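Local coordinates for protein phospho-2-dehydro-3-deoxyheptonate aldolase (Francisella tularensis, PDB 3TQK) that probably catalyses the stereospecific condensation of phosphoenolpyruvate with erythrose 4-phosphate to DAHP, opening the shikimate pathway to chorismate and the aromatic amino acids, at residues L207-T210 and S214-I217; K118-A123 and V144-Y149; T139-V144 and Y149-I154; V168-A173 and I180-A185. All coordinates share one frame; numbering follows the deposited sequence.

Interaction 1. Residues L207-T210 and S214-I217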
loop_
_atom_site.group_PDB
_atom_site.type_symbol
_atom_site.label_atom_id
_atom_site.label_comp_id
_atom_site.label_asym_id
_atom_site.label_seq_id
_atom_site.Cartn_x
_atom_site.Cartn_y
_atom_site.Cartn_z
ATOM N N LEU A 207 -2.677 9.570 9.856
ATOM C CA LEU A 207 -1.888 10.691 9.416
ATOM C C LEU A 207 -2.132 10.982 7.937
ATOM O O LEU A 207 -2.077 10.071 7.091
ATOM C CB LEU A 207 -0.426 10.407 9.687
ATOM C CG LEU A 207 -0.117 10.155 11.165
ATOM C CD1 LEU A 207 1.315 9.646 11.329
ATOM C CD2 LEU A 207 -0.365 11.406 12.002
ATOM N N SER A 208 -2.429 12.245 7.635
ATOM C CA SER A 208 -2.707 12.680 6.273
ATOM C C SER A 208 -2.211 14.100 6.132
ATOM O O SER A 208 -1.390 14.544 6.933
ATOM C CB SER A 208 -4.202 12.601 5.960
ATOM O OG SER A 208 -4.444 12.724 4.556
ATOM N N THR A 209 -2.689 14.807 5.112
ATOM C CA THR A 209 -2.232 16.161 4.842
ATOM C C THR A 209 -3.416 17.100 4.609
ATOM O O THR A 209 -4.483 16.668 4.163
ATOM C CB THR A 209 -1.230 16.222 3.632
ATOM O OG1 THR A 209 -1.883 15.807 2.421
ATOM C CG2 THR A 209 -0.004 15.323 3.891
ATOM N N THR A 210 -3.211 18.376 4.933
ATOM C CA THR A 210 -4.230 19.406 4.816
ATOM C C THR A 210 -4.150 20.125 3.469
ATOM O O THR A 210 -3.199 19.964 2.710
ATOM C CB THR A 210 -4.034 20.482 5.890
ATOM O OG1 THR A 210 -2.808 21.170 5.624
ATOM C CG2 THR A 210 -4.005 19.884 7.305
ATOM N N SER A 214 0.180 20.937 4.993
ATOM C CA SER A 214 0.715 20.515 6.271
ATOM C C SER A 214 0.330 19.080 6.579
ATOM O O SER A 214 -0.645 18.588 6.050
ATOM C CB SER A 214 0.154 21.407 7.379
ATOM O OG SER A 214 0.433 20.837 8.658
ATOM N N THR A 215 1.091 18.430 7.456
ATOM C CA THR A 215 0.711 17.126 7.967
ATOM C C THR A 215 -0.267 17.353 9.123
ATOM O O THR A 215 -0.249 18.413 9.740
ATOM C CB THR A 215 1.930 16.298 8.454
ATOM O OG1 THR A 215 2.679 17.048 9.411
ATOM C CG2 THR A 215 2.854 15.915 7.296
ATOM N N ALA A 216 -1.118 16.367 9.394
ATOM C CA ALA A 216 -2.146 16.465 10.427
ATOM C C ALA A 216 -2.676 15.094 10.767
ATOM O O ALA A 216 -2.514 14.157 9.982
ATOM C CB ALA A 216 -3.303 17.339 9.945
ATOM N N ILE A 217 -3.328 14.980 11.927
ATOM C CA ILE A 217 -4.094 13.781 12.270
ATOM C C ILE A 217 -5.524 13.976 11.754
ATOM O O ILE A 217 -6.124 15.035 11.976
ATOM C CB ILE A 217 -4.125 13.549 13.797
ATOM C CG1 ILE A 217 -2.725 13.247 14.332
ATOM C CG2 ILE A 217 -5.090 12.424 14.176
ATOM C CD1 ILE A 217 -2.597 13.470 15.849
#
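Ser208 and Ala216 meet through flat peptide groups, and the small sheet they form has two unlike faces: Leu207, Thr209, Thr215 and Ile217 lie on one, Ser208 and Ala216 on the other. The two bonds of this hydrogen-bonded antiparallel pair meet their carbonyls differently. Ser208 N points almost straight down the Ala216 carbonyl, 3.0 Å from Ala216 O (175° at the hydrogen), whereas Ala216 N reaches Ser208 O at 3.1 Å from above the carbonyl plane. Leu207 CD2 touches Ile217 CG1 at 3.8 Å, the two branched chains covering the flanking non-hydrogen-bonded position. Toward the turn, Thr210 N binds Ser214 O at 2.8 Å in the carbonyl plane. With OG1 between its own N and carbonyl carbon (chi1 66°), Thr210 turns the hydroxyl to the other arm, where OG1 accepts Ser214 N at 3.1 Å; it also pairs with Ser212. The same rotation leaves Thr210 CG2 to rest on Ala216 CB at 3.7 Å, where a side chain as small as alanine leaves room for it. Thr209 OG1 is held by Val144 O. This is the beta hairpin 205-209/215-220, and Ile217 continues the sheet into a strand of the second subunit. Four hydrogen bonds, one of them to a side-chain hydroxyl, hold both arms and the mouth of the turn, giving backbone N-H groups of this mostly buried hairpin acceptors within it.

Interaction 2. Residues K118-A123 and V144-Y149; sequences KGLRLA and VITPQY
Leu120 lays its CD1 methyl over one face of the Tyr149 ring, and this is the close part of the contact. The methyl sits 3.9 Å from the ring centroid of Tyr149 and only 11° off the normal, a CH-pi contact almost over the centre. Its sister branch CD2 covers the root of the ring, 4.0 Å from Tyr149 CG; the forked end of a leucine suits a broad aromatic face because two methyls can spread over it. With CG anti to the carbonyl carbon (chi1 -76°), Leu120 leans from its helix toward the tyrosine. The ring is fixed at its far end, where Tyr149 OH is hydrogen-bonded to Ile14 O. Packing is slighter beside it: Leu120 CD2 just meets Thr146 CG2 at 4.1 Å, the threonine's hydroxyl being taken by Asp143. On the more open flanks of the helix lie the charged residues, Arg121 pointing away and bridged to Asp22, and Lys118 paired with Asp109. The contact ties an outer helix of the TIM barrel, 116-132, to the long loop between the third and fourth barrel strands, 137-140 and 156-159.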
loop_
_atom_site.group_PDB
_atom_site.type_symbol
_atom_site.label_atom_id
_atom_site.label_comp_id
_atom_site.label_asym_id
_atom_site.label_seq_id
_atom_site.Cartn_x
_atom_site.Cartn_y
_atom_site.Cartn_z
ATOM N N LYS A 118 2.890 20.969 -12.057
ATOM C CA LYS A 118 2.163 21.150 -13.313
ATOM C C LYS A 118 1.112 20.053 -13.491
ATOM O O LYS A 118 -0.039 20.322 -13.839
ATOM C CB LYS A 118 3.129 21.150 -14.496
ATOM C CG LYS A 118 2.480 21.488 -15.826
ATOM C CD LYS A 118 3.536 21.758 -16.888
ATOM C CE LYS A 118 2.968 21.601 -18.275
ATOM N NZ LYS A 118 3.963 21.934 -19.326
ATOM N N GLY A 119 1.521 18.818 -13.224
ATOM C CA GLY A 119 0.638 17.673 -13.285
ATOM C C GLY A 119 -0.593 17.870 -12.439
ATOM O O GLY A 119 -1.716 17.683 -12.918
ATOM N N LEU A 120 -0.385 18.243 -11.181
ATOM C CA LEU A 120 -1.492 18.392 -10.254
ATOM C C LEU A 120 -2.400 19.507 -10.720
ATOM O O LEU A 120 -3.610 19.379 -10.648
ATOM C CB LEU A 120 -1.009 18.666 -8.823
ATOM C CG LEU A 120 -0.475 17.447 -8.081
ATOM C CD1 LEU A 120 0.361 17.852 -6.847
ATOM C CD2 LEU A 120 -1.636 16.545 -7.703
ATOM N N ARG A 121 -1.807 20.579 -11.217
ATOM C CA ARG A 121 -2.557 21.729 -11.691
ATOM C C ARG A 121 -3.420 21.394 -12.890
ATOM O O ARG A 121 -4.605 21.724 -12.915
ATOM C CB ARG A 121 -1.604 22.864 -12.046
ATOM C CG ARG A 121 -2.296 24.157 -12.423
ATOM C CD ARG A 121 -1.261 25.223 -12.764
ATOM N NE ARG A 121 -0.552 25.676 -11.573
ATOM C CZ ARG A 121 -1.024 26.562 -10.700
ATOM N NH1 ARG A 121 -2.228 27.114 -10.850
ATOM N NH2 ARG A 121 -0.287 26.899 -9.652
ATOM N N LEU A 122 -2.841 20.726 -13.880
ATOM C CA LEU A 122 -3.612 20.332 -15.064
ATOM C C LEU A 122 -4.648 19.226 -14.757
ATOM O O LEU A 122 -5.707 19.169 -15.386
ATOM C CB LEU A 122 -2.665 19.924 -16.189
ATOM C CG LEU A 122 -1.725 21.039 -16.687
ATOM C CD1 LEU A 122 -0.913 20.567 -17.895
ATOM C CD2 LEU A 122 -2.483 22.321 -17.045
ATOM N N ALA A 123 -4.350 18.372 -13.782
ATOM C CA ALA A 123 -5.269 17.306 -13.388
ATOM C C ALA A 123 -6.525 17.923 -12.800
ATOM O O ALA A 123 -7.646 17.585 -13.198
ATOM C CB ALA A 123 -4.611 16.346 -12.383
ATOM N N VAL A 144 -1.878 9.946 0.390
ATOM C CA VAL A 144 -2.512 10.902 1.316
ATOM C C VAL A 144 -2.264 12.367 0.956
ATOM O O VAL A 144 -2.634 13.266 1.720
ATOM C CB VAL A 144 -2.077 10.653 2.795
ATOM C CG1 VAL A 144 -2.453 9.235 3.234
ATOM C CG2 VAL A 144 -0.585 10.919 3.013
ATOM N N ILE A 145 -1.656 12.614 -0.204
ATOM C CA ILE A 145 -1.269 13.970 -0.598
ATOM C C ILE A 145 -2.105 14.455 -1.792
ATOM O O ILE A 145 -2.720 15.518 -1.722
ATOM C CB ILE A 145 0.261 14.047 -0.879
ATOM C CG1 ILE A 145 1.033 13.826 0.433
ATOM C CG2 ILE A 145 0.647 15.380 -1.470
ATOM C CD1 ILE A 145 2.569 13.665 0.281
ATOM N N THR A 146 -2.159 13.667 -2.867
ATOM C CA THR A 146 -2.828 14.093 -4.099
ATOM C C THR A 146 -4.328 14.350 -3.950
ATOM O O THR A 146 -4.846 15.277 -4.561
ATOM C CB THR A 146 -2.577 13.116 -5.288
ATOM O OG1 THR A 146 -3.034 11.798 -4.951
ATOM C CG2 THR A 146 -1.080 13.050 -5.639
ATOM N N PRO A 147 -5.037 13.561 -3.127
ATOM C CA PRO A 147 -6.487 13.765 -3.076
ATOM C C PRO A 147 -6.974 15.146 -2.672
ATOM O O PRO A 147 -8.038 15.563 -3.115
ATOM C CB PRO A 147 -6.939 12.741 -2.037
ATOM C CG PRO A 147 -5.915 11.681 -2.101
ATOM C CD PRO A 147 -4.636 12.409 -2.297
ATOM N N GLN A 148 -6.217 15.856 -1.840
ATOM C CA GLN A 148 -6.595 17.205 -1.422
ATOM C C GLN A 148 -6.690 18.166 -2.599
ATOM O O GLN A 148 -7.383 19.178 -2.517
ATOM C CB GLN A 148 -5.595 17.748 -0.397
ATOM C CG GLN A 148 -5.654 17.041 0.960
ATOM C CD GLN A 148 -6.902 17.402 1.792
ATOM O OE1 GLN A 148 -7.870 18.010 1.295
ATOM N NE2 GLN A 148 -6.877 17.028 3.069
ATOM N N TYR A 149 -6.016 17.835 -3.701
ATOM C CA TYR A 149 -6.032 18.671 -4.882
ATOM C C TYR A 149 -7.293 18.558 -5.732
ATOM O O TYR A 149 -7.538 19.432 -6.567
ATOM C CB TYR A 149 -4.792 18.388 -5.745
ATOM C CG TYR A 149 -3.520 18.831 -5.080
ATOM C CD1 TYR A 149 -2.927 18.060 -4.094
ATOM C CD2 TYR A 149 -2.928 20.040 -5.414
ATOM C CE1 TYR A 149 -1.768 18.471 -3.460
ATOM C CE2 TYR A 149 -1.752 20.467 -4.791
ATOM C CZ TYR A 149 -1.185 19.680 -3.815
ATOM O OH TYR A 149 -0.036 20.082 -3.198
#

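Interaction 3. Residues T139-V144 and Y149-I154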
loop_
_atom_site.group_PDB
_atom_site.type_symbol
_atom_site.label_atom_id
_atom_site.label_comp_id
_atom_site.label_asym_id
_atom_site.label_seq_id
_atom_site.Cartn_x
_atom_site.Cartn_y
_atom_site.Cartn_z
ATOM N N THR A 139 -11.649 8.552 -10.428
ATOM C CA THR A 139 -10.186 8.464 -10.445
ATOM C C THR A 139 -9.717 7.480 -9.395
ATOM O O THR A 139 -10.506 7.052 -8.562
ATOM C CB THR A 139 -9.542 9.830 -10.214
ATOM O OG1 THR A 139 -8.208 9.820 -10.738
ATOM C CG2 THR A 139 -9.527 10.175 -8.738
ATOM N N GLU A 140 -8.452 7.079 -9.449
ATOM C CA GLU A 140 -7.890 6.262 -8.376
ATOM C C GLU A 140 -7.268 7.152 -7.320
ATOM O O GLU A 140 -6.505 8.069 -7.639
ATOM C CB GLU A 140 -6.853 5.265 -8.868
ATOM C CG GLU A 140 -6.445 4.276 -7.767
ATOM C CD GLU A 140 -5.382 3.288 -8.188
ATOM O OE1 GLU A 140 -5.292 2.972 -9.394
ATOM O OE2 GLU A 140 -4.644 2.805 -7.289
ATOM N N PHE A 141 -7.624 6.891 -6.064
ATOM C CA PHE A 141 -7.039 7.588 -4.944
ATOM C C PHE A 141 -5.762 6.835 -4.549
ATOM O O PHE A 141 -5.815 5.699 -4.078
ATOM C CB PHE A 141 -8.045 7.678 -3.801
ATOM C CG PHE A 141 -9.205 8.617 -4.081
ATOM C CD1 PHE A 141 -8.995 9.978 -4.197
ATOM C CD2 PHE A 141 -10.496 8.139 -4.228
ATOM C CE1 PHE A 141 -10.047 10.852 -4.453
ATOM C CE2 PHE A 141 -11.547 9.011 -4.472
ATOM C CZ PHE A 141 -11.319 10.368 -4.580
ATOM N N LEU A 142 -4.624 7.493 -4.740
ATOM C CA LEU A 142 -3.298 6.851 -4.747
ATOM C C LEU A 142 -2.508 6.960 -3.432
ATOM O O LEU A 142 -1.742 6.046 -3.088
ATOM C CB LEU A 142 -2.455 7.511 -5.844
ATOM C CG LEU A 142 -2.978 7.457 -7.285
ATOM C CD1 LEU A 142 -2.363 8.549 -8.161
ATOM C CD2 LEU A 142 -2.693 6.058 -7.827
ATOM N N ASP A 143 -2.681 8.082 -2.717
ATOM C CA ASP A 143 -1.865 8.397 -1.533
ATOM C C ASP A 143 -2.547 9.458 -0.662
ATOM O O ASP A 143 -3.689 9.826 -0.941
ATOM C CB ASP A 143 -0.479 8.840 -1.983
ATOM C CG ASP A 143 -0.471 10.226 -2.613
ATOM O OD1 ASP A 143 -1.533 10.811 -2.815
ATOM O OD2 ASP A 143 0.620 10.756 -2.891
ATOM N N VAL A 144 -1.878 9.946 0.390
ATOM C CA VAL A 144 -2.512 10.902 1.316
ATOM C C VAL A 144 -2.264 12.367 0.956
ATOM O O VAL A 144 -2.634 13.266 1.720
ATOM C CB VAL A 144 -2.077 10.653 2.795
ATOM C CG1 VAL A 144 -2.453 9.235 3.234
ATOM C CG2 VAL A 144 -0.585 10.919 3.013
ATOM N N TYR A 149 -6.016 17.835 -3.701
ATOM C CA TYR A 149 -6.032 18.671 -4.882
ATOM C C TYR A 149 -7.293 18.558 -5.732
ATOM O O TYR A 149 -7.538 19.432 -6.567
ATOM C CB TYR A 149 -4.792 18.388 -5.745
ATOM C CG TYR A 149 -3.520 18.831 -5.080
ATOM C CD1 TYR A 149 -2.927 18.060 -4.094
ATOM C CD2 TYR A 149 -2.928 20.040 -5.414
ATOM C CE1 TYR A 149 -1.768 18.471 -3.460
ATOM C CE2 TYR A 149 -1.752 20.467 -4.791
ATOM C CZ TYR A 149 -1.185 19.680 -3.815
ATOM O OH TYR A 149 -0.036 20.082 -3.198
ATOM N N PHE A 150 -8.091 17.507 -5.553
ATOM C CA PHE A 150 -9.286 17.344 -6.393
ATOM C C PHE A 150 -10.407 16.420 -5.887
ATOM O O PHE A 150 -11.342 16.128 -6.639
ATOM C CB PHE A 150 -8.865 16.893 -7.804
ATOM C CG PHE A 150 -7.907 15.728 -7.824
ATOM C CD1 PHE A 150 -6.601 15.899 -8.226
ATOM C CD2 PHE A 150 -8.314 14.466 -7.446
ATOM C CE1 PHE A 150 -5.714 14.832 -8.248
ATOM C CE2 PHE A 150 -7.425 13.406 -7.471
ATOM C CZ PHE A 150 -6.126 13.602 -7.875
ATOM N N ALA A 151 -10.352 15.981 -4.640
ATOM C CA ALA A 151 -11.315 14.965 -4.149
ATOM C C ALA A 151 -12.779 15.431 -4.173
ATOM O O ALA A 151 -13.687 14.600 -4.241
ATOM C CB ALA A 151 -10.938 14.500 -2.737
ATOM N N GLU A 152 -12.996 16.746 -4.107
ATOM C CA GLU A 152 -14.335 17.337 -4.157
ATOM C C GLU A 152 -14.888 17.441 -5.590
ATOM O O GLU A 152 -16.026 17.864 -5.779
ATOM C CB GLU A 152 -14.355 18.720 -3.450
ATOM C CG GLU A 152 -14.038 19.979 -4.329
ATOM C CD GLU A 152 -12.541 20.227 -4.586
ATOM O OE1 GLU A 152 -11.744 19.266 -4.621
ATOM O OE2 GLU A 152 -12.162 21.405 -4.765
ATOM N N LEU A 153 -14.088 17.068 -6.585
ATOM C CA LEU A 153 -14.538 16.982 -7.982
ATOM C C LEU A 153 -14.805 15.525 -8.401
ATOM O O LEU A 153 -15.232 15.257 -9.522
ATOM C CB LEU A 153 -13.476 17.587 -8.893
ATOM C CG LEU A 153 -13.279 19.097 -8.765
ATOM C CD1 LEU A 153 -11.937 19.516 -9.351
ATOM C CD2 LEU A 153 -14.430 19.848 -9.425
ATOM N N ILE A 154 -14.570 14.592 -7.477
ATOM C CA ILE A 154 -14.694 13.157 -7.741
ATOM C C ILE A 154 -16.007 12.618 -7.157
ATOM O O ILE A 154 -16.309 12.817 -5.964
ATOM C CB ILE A 154 -13.513 12.393 -7.138
ATOM C CG1 ILE A 154 -12.218 12.812 -7.838
ATOM C CG2 ILE A 154 -13.711 10.868 -7.222
ATOM C CD1 ILE A 154 -12.251 12.660 -9.337
#
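Strand 137-140 is the third of the eight parallel strands of the TIM barrel, and here its end, with Thr139 and Phe141, packs on Phe150, Ala151 and Ile154 of the loop leading to the fourth strand, 156-159. Ile154 is the central piece, because its branches part toward different partners. It crosses the threonine side chain at about a right angle, with Ile154 CD1 3.7 Å from Thr139 CG2, while Ile154 CG2 reaches Phe141 CZ at 3.6 Å. A beta-branched chain suits this place, since one branch can serve the strand and the other the ring. The side chains of Phe141 and Ile154 lie alongside each other, pointing opposite ways, and the ring also borders the earlier Ala151, Phe141 CE1 lying 4.1 Å from Ala151 CB, a looser touch. Thr139 divides its own two branches in the same spirit. OG1 lies opposite the backbone N (chi1 -158°) and bonds to Val90 O, which leaves the CG2 methyl to the apolar side, where Phe150 CE2 approaches it at 4.1 Å. Phe150 holds CG between its N and carbonyl carbon (chi1 49°), a rotation that carries the ring back to the strand. Leu127 of helix 116-132 packs on both Phe150 and Ile154. The side chain of Thr139 is about 12 Å from the bound manganese. Across the two segments the contact is wholly apolar, so its hold comes from shape and burial, and the one buried hydroxyl on this surface finds its partner in a backbone carbonyl.

Interaction 4. Residues V168-A173 and I180-A185; sequences VHRELA and IGFKNA
Arg170 and Ala173 line the side of helix 167-173 that covers Phe182 and Ile180 of strand 179-183, within the beta-alpha-beta unit formed by strand 156-159, this helix and the next parallel strand of the TIM barrel. The short helix and strand axes come no nearer than 10.5 Å and run at 162°, nearly antiparallel, as expected where a barrel helix returns along the outside of the strands. Following the helix, His169 comes before the contact and turns its ring off to other partners, with NE2 bonded to Leu142 O. Arg170 follows, and only the start of it takes part: its CA lies near the plane of the Phe182 ring, at the edge, 4.5 Å from CE2, and its CG is as far from the same CE2. An arginine suits this border because the first part of its aliphatic stem can border the phenyl while the guanidinium travels on, NE to Val164 O and NH1 to Thr97 O of the second subunit. Three residues on, not quite a turn, comes Ala173, whose N is bonded to His169 O at 2.9 Å. Its CB points toward the strand, and the lack of any longer side chain allows the phenyl to come close under the helix. Phe182 also packs on Ala196, Val197 and Ala200 of helix 191-200, filling the seam between two outer helices. The Ala173 methyl faces two strand side chains at once, with CB 3.5 Å from Phe182 CZ and 4.2 Å from Ile180 CG2.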
loop_
_atom_site.group_PDB
_atom_site.type_symbol
_atom_site.label_atom_id
_atom_site.label_comp_id
_atom_site.label_asym_id
_atom_site.label_seq_id
_atom_site.Cartn_x
_atom_site.Cartn_y
_atom_site.Cartn_z
ATOM N N VAL A 168 -3.265 2.372 5.114
ATOM C CA VAL A 168 -3.533 3.808 4.986
ATOM C C VAL A 168 -4.558 4.060 3.877
ATOM O O VAL A 168 -5.285 5.049 3.926
ATOM C CB VAL A 168 -2.249 4.659 4.760
ATOM C CG1 VAL A 168 -2.587 6.177 4.745
ATOM C CG2 VAL A 168 -1.224 4.383 5.871
ATOM N N HIS A 169 -4.632 3.151 2.904
ATOM C CA HIS A 169 -5.617 3.274 1.837
ATOM C C HIS A 169 -7.050 2.991 2.311
ATOM O O HIS A 169 -7.989 3.687 1.910
ATOM C CB HIS A 169 -5.217 2.419 0.633
ATOM C CG HIS A 169 -4.024 2.968 -0.083
ATOM N ND1 HIS A 169 -2.730 2.716 0.330
ATOM C CD2 HIS A 169 -3.930 3.836 -1.118
ATOM C CE1 HIS A 169 -1.891 3.368 -0.458
ATOM N NE2 HIS A 169 -2.593 4.054 -1.345
ATOM N N ARG A 170 -7.209 1.999 3.186
ATOM C CA ARG A 170 -8.499 1.766 3.831
ATOM C C ARG A 170 -8.865 2.983 4.702
ATOM O O ARG A 170 -9.981 3.487 4.653
ATOM C CB ARG A 170 -8.444 0.481 4.652
ATOM C CG ARG A 170 -8.163 -0.757 3.814
ATOM C CD ARG A 170 -7.680 -1.939 4.653
ATOM N NE ARG A 170 -7.625 -3.163 3.848
ATOM C CZ ARG A 170 -7.709 -4.397 4.328
ATOM N NH1 ARG A 170 -7.821 -4.607 5.626
ATOM N NH2 ARG A 170 -7.660 -5.436 3.507
ATOM N N GLU A 171 -7.902 3.497 5.446
ATOM C CA GLU A 171 -8.135 4.672 6.292
ATOM C C GLU A 171 -8.514 5.906 5.482
ATOM O O GLU A 171 -9.454 6.642 5.827
ATOM C CB GLU A 171 -6.880 4.957 7.094
ATOM C CG GLU A 171 -6.557 3.846 8.101
ATOM C CD GLU A 171 -5.188 3.971 8.713
ATOM O OE1 GLU A 171 -4.307 4.659 8.160
ATOM O OE2 GLU A 171 -4.989 3.364 9.769
ATOM N N LEU A 172 -7.757 6.122 4.413
ATOM C CA LEU A 172 -8.002 7.197 3.463
ATOM C C LEU A 172 -9.422 7.110 2.904
ATOM O O LEU A 172 -10.140 8.103 2.860
ATOM C CB LEU A 172 -6.975 7.114 2.319
ATOM C CG LEU A 172 -7.230 7.952 1.076
ATOM C CD1 LEU A 172 -7.084 9.448 1.409
ATOM C CD2 LEU A 172 -6.272 7.561 -0.022
ATOM N N ALA A 173 -9.823 5.914 2.487
ATOM C CA ALA A 173 -11.140 5.723 1.914
ATOM C C ALA A 173 -12.207 6.031 2.932
ATOM O O ALA A 173 -13.257 6.555 2.573
ATOM C CB ALA A 173 -11.307 4.288 1.388
ATOM N N ILE A 180 -16.509 4.627 -3.039
ATOM C CA ILE A 180 -15.214 4.013 -3.297
ATOM C C ILE A 180 -15.354 2.524 -3.605
ATOM O O ILE A 180 -15.961 1.796 -2.845
ATOM C CB ILE A 180 -14.271 4.142 -2.091
ATOM C CG1 ILE A 180 -14.055 5.601 -1.706
ATOM C CG2 ILE A 180 -12.924 3.474 -2.383
ATOM C CD1 ILE A 180 -13.350 6.414 -2.785
ATOM N N GLY A 181 -14.777 2.085 -4.715
ATOM C CA GLY A 181 -14.636 0.677 -5.009
ATOM C C GLY A 181 -13.214 0.204 -4.725
ATOM O O GLY A 181 -12.249 0.944 -4.954
ATOM N N PHE A 182 -13.096 -1.026 -4.216
ATOM C CA PHE A 182 -11.814 -1.646 -3.892
ATOM C C PHE A 182 -11.602 -2.849 -4.792
ATOM O O PHE A 182 -12.387 -3.806 -4.768
ATOM C CB PHE A 182 -11.802 -2.151 -2.448
ATOM C CG PHE A 182 -11.865 -1.066 -1.405
ATOM C CD1 PHE A 182 -13.053 -0.416 -1.128
ATOM C CD2 PHE A 182 -10.742 -0.722 -0.672
ATOM C CE1 PHE A 182 -13.119 0.578 -0.144
ATOM C CE2 PHE A 182 -10.812 0.271 0.326
ATOM C CZ PHE A 182 -11.995 0.909 0.581
ATOM N N LYS A 183 -10.522 -2.826 -5.558
ATOM C CA LYS A 183 -10.218 -3.911 -6.478
ATOM C C LYS A 183 -9.743 -5.154 -5.729
ATOM O O LYS A 183 -9.097 -5.045 -4.691
ATOM C CB LYS A 183 -9.177 -3.447 -7.500
ATOM C CG LYS A 183 -9.742 -2.411 -8.474
ATOM C CD LYS A 183 -8.954 -2.301 -9.766
ATOM C CE LYS A 183 -9.887 -2.166 -10.971
ATOM N NZ LYS A 183 -9.147 -2.216 -12.268
ATOM N N ASN A 184 -10.080 -6.337 -6.229
ATOM C CA ASN A 184 -9.528 -7.548 -5.645
ATOM C C ASN A 184 -8.030 -7.572 -5.900
ATOM O O ASN A 184 -7.516 -6.764 -6.672
ATOM C CB ASN A 184 -10.242 -8.807 -6.134
ATOM C CG ASN A 184 -9.984 -9.124 -7.589
ATOM O OD1 ASN A 184 -8.891 -9.555 -7.959
ATOM N ND2 ASN A 184 -11.011 -8.975 -8.411
ATOM N N ALA A 185 -7.328 -8.452 -5.204
ATOM C CA ALA A 185 -5.870 -8.485 -5.254
ATOM C C ALA A 185 -5.337 -8.952 -6.613
ATOM O O ALA A 185 -6.038 -9.635 -7.366
ATOM C CB ALA A 185 -5.330 -9.379 -4.129
#

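Overall arrangement
Along the chain, interactions 2 and 3 come first and interlock, their segments alternating and sharing Val144 and Tyr149; their centres are 8 Å apart. Interaction 4 follows, 12 Å from interaction 3 centre to centre, and both reach the barrel sheet, where Phe141 touches Ile180. Interaction 1 closes the series in the hairpin sheet outside the barrel, its centre 15 Å from those of interactions 2 and 3 and 19 Å from that of interaction 4. The loop around Val144 joins the groups, meeting the hairpin as well as Val168 of helix 167-173. That loop thus touches both the barrel's outer helix layer and the hairpin at the dimer interface.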